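Local coordinates for response regulator CheY-like protein (Mesorhizobium loti, PDB 3SNK), which forms the N-terminal receiver-like domain of a putative pilus assembly protein whose remaining part probably binds and hydrolyses ATP, at residues R82-E96 / L105-L118. Numbering follows the deposited sequence.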
loop_
_atom_site.group_PDB
_atom_site.type_symbol
_atom_site.label_atom_id
_atom_site.label_comp_id
_atom_site.label_asym_id
_atom_site.label_seq_id
_atom_site.Cartn_x
_atom_site.Cartn_y
_atom_site.Cartn_z
ATOM N N ARG A 82 2.175 10.977 2.763
ATOM C CA ARG A 82 0.952 10.347 2.251
ATOM C C ARG A 82 0.213 11.356 1.358
ATOM O O ARG A 82 -0.325 10.972 0.320
ATOM C CB ARG A 82 0.049 9.847 3.395
ATOM C CG ARG A 82 -1.112 8.947 2.962
ATOM C CD ARG A 82 -2.382 9.722 2.588
ATOM N NE ARG A 82 -3.528 8.828 2.440
ATOM C CZ ARG A 82 -4.033 8.424 1.276
ATOM N NH1 ARG A 82 -3.543 8.888 0.134
ATOM N NH2 ARG A 82 -5.047 7.567 1.248
ATOM N N ALA A 83 0.207 12.654 1.755
ATOM C CA ALA A 83 -0.450 13.737 0.986
ATOM C C ALA A 83 0.179 13.941 -0.388
ATOM O O ALA A 83 -0.455 14.556 -1.234
ATOM C CB ALA A 83 -0.446 15.040 1.774
ATOM N N LEU A 84 1.408 13.440 -0.638
ATOM C CA LEU A 84 2.045 13.523 -1.963
ATOM C C LEU A 84 1.259 12.677 -2.978
ATOM O O LEU A 84 1.239 12.985 -4.179
ATOM C CB LEU A 84 3.520 13.041 -1.924
ATOM C CG LEU A 84 4.523 13.901 -1.140
ATOM C CD1 LEU A 84 5.846 13.159 -0.966
ATOM C CD2 LEU A 84 4.769 15.259 -1.821
ATOM N N TRP A 85 0.618 11.611 -2.472
ATOM C CA TRP A 85 -0.205 10.653 -3.218
ATOM C C TRP A 85 -1.649 11.146 -3.359
ATOM O O TRP A 85 -2.474 10.455 -3.942
ATOM C CB TRP A 85 -0.178 9.286 -2.513
ATOM C CG TRP A 85 1.172 8.651 -2.532
ATOM C CD1 TRP A 85 2.183 8.843 -1.629
ATOM C CD2 TRP A 85 1.744 7.926 -3.624
ATOM N NE1 TRP A 85 3.308 8.166 -2.033
ATOM C CE2 TRP A 85 3.063 7.586 -3.255
ATOM C CE3 TRP A 85 1.246 7.475 -4.860
ATOM C CZ2 TRP A 85 3.902 6.844 -4.090
ATOM C CZ3 TRP A 85 2.064 6.705 -5.670
ATOM C CH2 TRP A 85 3.377 6.405 -5.289
ATOM N N ALA A 86 -1.948 12.350 -2.843
ATOM C CA ALA A 86 -3.253 13.006 -2.877
ATOM C C ALA A 86 -4.326 12.041 -2.341
ATOM O O ALA A 86 -4.064 11.394 -1.326
ATOM C CB ALA A 86 -3.570 13.520 -4.292
ATOM N N THR A 87 -5.489 11.915 -2.977
ATOM C CA THR A 87 -6.510 11.054 -2.387
ATOM C C THR A 87 -6.623 9.674 -3.052
ATOM O O THR A 87 -7.707 9.082 -3.053
ATOM C CB THR A 87 -7.874 11.766 -2.342
ATOM O OG1 THR A 87 -8.143 12.390 -3.601
ATOM C CG2 THR A 87 -7.980 12.752 -1.189
ATOM N N VAL A 88 -5.509 9.120 -3.531
ATOM C CA VAL A 88 -5.614 7.769 -4.072
ATOM C C VAL A 88 -5.886 6.811 -2.870
ATOM O O VAL A 88 -5.343 7.054 -1.780
ATOM C CB VAL A 88 -4.383 7.312 -4.919
ATOM C CG1 VAL A 88 -4.026 8.321 -5.999
ATOM C CG2 VAL A 88 -3.182 7.012 -4.050
ATOM N N PRO A 89 -6.728 5.777 -3.037
ATOM C CA PRO A 89 -6.908 4.799 -1.952
ATOM C C PRO A 89 -5.582 4.175 -1.539
ATOM O O PRO A 89 -4.700 3.892 -2.375
ATOM C CB PRO A 89 -7.833 3.732 -2.564
ATOM C CG PRO A 89 -8.482 4.409 -3.730
ATOM C CD PRO A 89 -7.489 5.391 -4.245
ATOM N N LEU A 90 -5.443 3.967 -0.230
ATOM C CA LEU A 90 -4.261 3.391 0.351
ATOM C C LEU A 90 -4.650 2.136 1.099
ATOM O O LEU A 90 -5.562 2.155 1.934
ATOM C CB LEU A 90 -3.575 4.429 1.277
ATOM C CG LEU A 90 -2.454 3.920 2.225
ATOM C CD1 LEU A 90 -1.269 3.438 1.447
ATOM C CD2 LEU A 90 -1.972 5.058 3.165
ATOM N N ILE A 91 -4.014 1.029 0.751
ATOM C CA ILE A 91 -4.286 -0.239 1.437
ATOM C C ILE A 91 -3.091 -0.484 2.310
ATOM O O ILE A 91 -1.969 -0.552 1.799
ATOM C CB ILE A 91 -4.636 -1.413 0.489
ATOM C CG1 ILE A 91 -5.961 -1.120 -0.237
ATOM C CG2 ILE A 91 -4.733 -2.740 1.275
ATOM C CD1 ILE A 91 -6.184 -1.938 -1.528
ATOM N N ALA A 92 -3.314 -0.541 3.630
ATOM C CA ALA A 92 -2.203 -0.764 4.553
ATOM C C ALA A 92 -2.161 -2.215 4.980
ATOM O O ALA A 92 -3.187 -2.807 5.308
ATOM C CB ALA A 92 -2.324 0.142 5.764
ATOM N N VAL A 93 -0.955 -2.795 4.932
ATOM C CA VAL A 93 -0.691 -4.157 5.361
ATOM C C VAL A 93 0.350 -4.049 6.457
ATOM O O VAL A 93 1.399 -3.413 6.282
ATOM C CB VAL A 93 -0.260 -5.124 4.216
ATOM C CG1 VAL A 93 -0.182 -6.569 4.715
ATOM C CG2 VAL A 93 -1.202 -5.019 3.021
ATOM N N SER A 94 0.059 -4.648 7.600
ATOM C CA SER A 94 1.009 -4.635 8.694
ATOM C C SER A 94 0.828 -5.843 9.565
ATOM O O SER A 94 -0.192 -6.533 9.486
ATOM C CB SER A 94 0.831 -3.365 9.532
ATOM O OG SER A 94 -0.302 -3.462 10.382
ATOM N N ASP A 95 1.798 -6.062 10.452
ATOM C CA ASP A 95 1.694 -7.045 11.528
ATOM C C ASP A 95 0.981 -6.270 12.651
ATOM O O ASP A 95 0.434 -5.203 12.364
ATOM C CB ASP A 95 3.089 -7.570 11.912
ATOM C CG ASP A 95 3.720 -8.435 10.835
ATOM O OD1 ASP A 95 3.213 -9.566 10.604
ATOM O OD2 ASP A 95 4.722 -7.991 10.225
ATOM N N GLU A 96 0.987 -6.743 13.892
ATOM C CA GLU A 96 0.330 -5.988 14.967
ATOM C C GLU A 96 1.095 -4.705 15.251
ATOM O O GLU A 96 2.327 -4.679 15.166
ATOM C CB GLU A 96 0.204 -6.829 16.255
ATOM C CG GLU A 96 -0.968 -6.394 17.124
ATOM C CD GLU A 96 -0.787 -6.584 18.619
ATOM O OE1 GLU A 96 -0.613 -7.745 19.058
ATOM O OE2 GLU A 96 -0.854 -5.573 19.355
ATOM N N LEU A 105 -1.198 5.525 11.689
ATOM C CA LEU A 105 -1.942 4.804 10.660
ATOM C C LEU A 105 -3.329 5.453 10.435
ATOM O O LEU A 105 -3.740 5.622 9.294
ATOM C CB LEU A 105 -2.072 3.290 10.961
ATOM C CG LEU A 105 -2.751 2.440 9.868
ATOM C CD1 LEU A 105 -2.040 2.563 8.522
ATOM C CD2 LEU A 105 -2.843 0.999 10.269
ATOM N N VAL A 106 -4.020 5.846 11.509
ATOM C CA VAL A 106 -5.306 6.524 11.408
ATOM C C VAL A 106 -5.122 7.830 10.602
ATOM O O VAL A 106 -5.891 8.067 9.678
ATOM C CB VAL A 106 -5.996 6.776 12.773
ATOM C CG1 VAL A 106 -7.141 7.779 12.633
ATOM C CG2 VAL A 106 -6.505 5.478 13.381
ATOM N N ARG A 107 -4.077 8.621 10.908
ATOM C CA ARG A 107 -3.821 9.887 10.226
ATOM C C ARG A 107 -3.446 9.682 8.768
ATOM O O ARG A 107 -3.657 10.581 7.964
ATOM C CB ARG A 107 -2.728 10.695 10.928
ATOM C CG ARG A 107 -3.137 11.190 12.300
ATOM C CD ARG A 107 -2.271 12.352 12.745
ATOM N NE ARG A 107 -0.873 11.969 12.939
ATOM C CZ ARG A 107 -0.376 11.501 14.079
ATOM N NH1 ARG A 107 -1.161 11.343 15.139
ATOM N NH2 ARG A 107 0.910 11.185 14.168
HETATM N N MSE A 108 -2.884 8.516 8.428
HETATM C CA MSE A 108 -2.526 8.184 7.053
HETATM C C MSE A 108 -3.741 7.854 6.196
HETATM O O MSE A 108 -3.599 7.732 4.991
HETATM C CB MSE A 108 -1.485 7.073 6.998
HETATM C CG MSE A 108 -0.098 7.646 7.257
HETATM SE SE MSE A 108 1.015 6.157 7.271
HETATM C CE MSE A 108 1.363 6.163 5.317
ATOM N N ASN A 109 -4.932 7.740 6.790
ATOM C CA ASN A 109 -6.179 7.638 6.049
ATOM C C ASN A 109 -6.149 6.509 4.977
ATOM O O ASN A 109 -6.342 6.744 3.767
ATOM C CB ASN A 109 -6.490 9.031 5.402
ATOM C CG ASN A 109 -7.878 9.151 4.845
ATOM O OD1 ASN A 109 -8.736 8.298 5.048
ATOM N ND2 ASN A 109 -8.148 10.234 4.155
ATOM N N ALA A 110 -5.902 5.285 5.451
ATOM C CA ALA A 110 -5.932 4.087 4.634
ATOM C C ALA A 110 -7.366 3.594 4.558
ATOM O O ALA A 110 -8.109 3.740 5.527
ATOM C CB ALA A 110 -5.015 3.024 5.227
ATOM N N SER A 111 -7.789 3.055 3.404
ATOM C CA SER A 111 -9.163 2.556 3.265
ATOM C C SER A 111 -9.275 1.192 3.905
ATOM O O SER A 111 -10.313 0.865 4.488
ATOM C CB SER A 111 -9.569 2.479 1.799
ATOM O OG SER A 111 -8.852 1.466 1.111
ATOM N N ASP A 112 -8.187 0.394 3.827
ATOM C CA ASP A 112 -8.195 -0.935 4.402
ATOM C C ASP A 112 -6.933 -1.199 5.240
ATOM O O ASP A 112 -5.846 -0.776 4.873
ATOM C CB ASP A 112 -8.349 -2.002 3.290
ATOM C CG ASP A 112 -9.558 -1.807 2.368
ATOM O OD1 ASP A 112 -10.661 -2.253 2.734
ATOM O OD2 ASP A 112 -9.389 -1.216 1.274
ATOM N N TRP A 113 -7.102 -1.901 6.362
ATOM C CA TRP A 113 -6.027 -2.337 7.248
ATOM C C TRP A 113 -5.925 -3.874 7.227
ATOM O O TRP A 113 -6.639 -4.544 7.964
ATOM C CB TRP A 113 -6.270 -1.869 8.676
ATOM C CG TRP A 113 -6.193 -0.397 8.965
ATOM C CD1 TRP A 113 -5.993 0.630 8.086
ATOM C CD2 TRP A 113 -6.396 0.198 10.246
ATOM N NE1 TRP A 113 -6.058 1.835 8.748
ATOM C CE2 TRP A 113 -6.291 1.597 10.082
ATOM C CE3 TRP A 113 -6.630 -0.323 11.533
ATOM C CZ2 TRP A 113 -6.385 2.483 11.160
ATOM C CZ3 TRP A 113 -6.737 0.558 12.596
ATOM C CH2 TRP A 113 -6.635 1.943 12.402
ATOM N N LEU A 114 -5.046 -4.427 6.402
ATOM C CA LEU A 114 -4.918 -5.878 6.292
ATOM C C LEU A 114 -3.793 -6.374 7.179
ATOM O O LEU A 114 -2.776 -5.693 7.332
ATOM C CB LEU A 114 -4.717 -6.294 4.827
ATOM C CG LEU A 114 -5.766 -5.733 3.816
ATOM C CD1 LEU A 114 -5.387 -6.075 2.382
ATOM C CD2 LEU A 114 -7.183 -6.238 4.119
ATOM N N HIS A 115 -4.009 -7.523 7.825
ATOM C CA HIS A 115 -3.080 -8.142 8.768
ATOM C C HIS A 115 -2.402 -9.345 8.110
ATOM O O HIS A 115 -3.081 -10.184 7.517
ATOM C CB HIS A 115 -3.847 -8.529 10.055
ATOM C CG HIS A 115 -2.996 -9.056 11.174
ATOM N ND1 HIS A 115 -2.164 -8.222 11.911
ATOM C CD2 HIS A 115 -2.927 -10.309 11.693
ATOM C CE1 HIS A 115 -1.587 -8.999 12.819
ATOM N NE2 HIS A 115 -2.009 -10.266 12.725
ATOM N N LYS A 116 -1.059 -9.413 8.209
ATOM C CA LYS A 116 -0.216 -10.471 7.643
ATOM C C LYS A 116 -0.314 -11.789 8.447
ATOM O O LYS A 116 -0.302 -11.734 9.681
ATOM C CB LYS A 116 1.243 -10.017 7.595
ATOM C CG LYS A 116 1.709 -9.535 6.234
ATOM C CD LYS A 116 3.190 -9.183 6.281
ATOM C CE LYS A 116 3.728 -8.681 4.968
ATOM N NZ LYS A 116 5.168 -8.352 5.078
ATOM N N PRO A 117 -0.379 -12.983 7.797
ATOM C CA PRO A 117 -0.396 -13.235 6.340
ATOM C C PRO A 117 -1.767 -12.936 5.741
ATOM O O PRO A 117 -2.783 -13.400 6.270
ATOM C CB PRO A 117 -0.022 -14.726 6.243
ATOM C CG PRO A 117 -0.535 -15.334 7.513
ATOM C CD PRO A 117 -0.455 -14.249 8.567
ATOM N N LEU A 118 -1.814 -12.118 4.675
ATOM C CA LEU A 118 -3.121 -11.793 4.103
ATOM C C LEU A 118 -3.613 -12.916 3.215
ATOM O O LEU A 118 -2.822 -13.533 2.501
ATOM C CB LEU A 118 -3.184 -10.435 3.359
ATOM C CG LEU A 118 -2.107 -10.031 2.329
ATOM C CD1 LEU A 118 -2.260 -10.770 0.997
ATOM C CD2 LEU A 118 -2.232 -8.558 2.015
HETATM O O HOH W 1 -7.235 5.403 1.460
HETATM O O HOH W 2 -2.735 -3.054 8.710
#
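The last beta-alpha-beta unit of a CheY-like receiver fold pairs strand 90-94 with the edge strand 112-115, and A92 is bonded on both its polar backbone atoms: its N donates to D112 O at 2.8 Å, while its O accepts from L114 N at 2.7 Å. The parallel ladder continues through S94 N to L114 O. On the sheet face carrying A92, its CB meets L105 CD1 at 3.7 Å, seating helix 99-107 against the strand; the other methyl of L105, CD2, lies over one face of the W113 ring. I91 and L114 share the opposite face, where I91 CG2 touches L114 CD1 at 3.6 Å on the side covered by helix 120-129. An alanine in place of I91 would probably open a gap beside L114 and leave A126 and V127 less firmly packed. Within the crossover, R82 bonds the backbone that follows helix 99-107. In the conformer described, one of two, CG is anti to the backbone N (chi1 -169°) and the chain bends at chi2, bringing NE to M108 O at 2.8 Å and NH2 to N109 O at 2.9 Å, the latter bond nearly straight at 173°. NH1 and NH2 together grip V88 O end-on. Just past strand 112-115, K116 CG lies against V93 CG1, while its ammonium forms salt bridges with D23 and D66, consistent with the conserved lysine beside a receiver's acidic pocket.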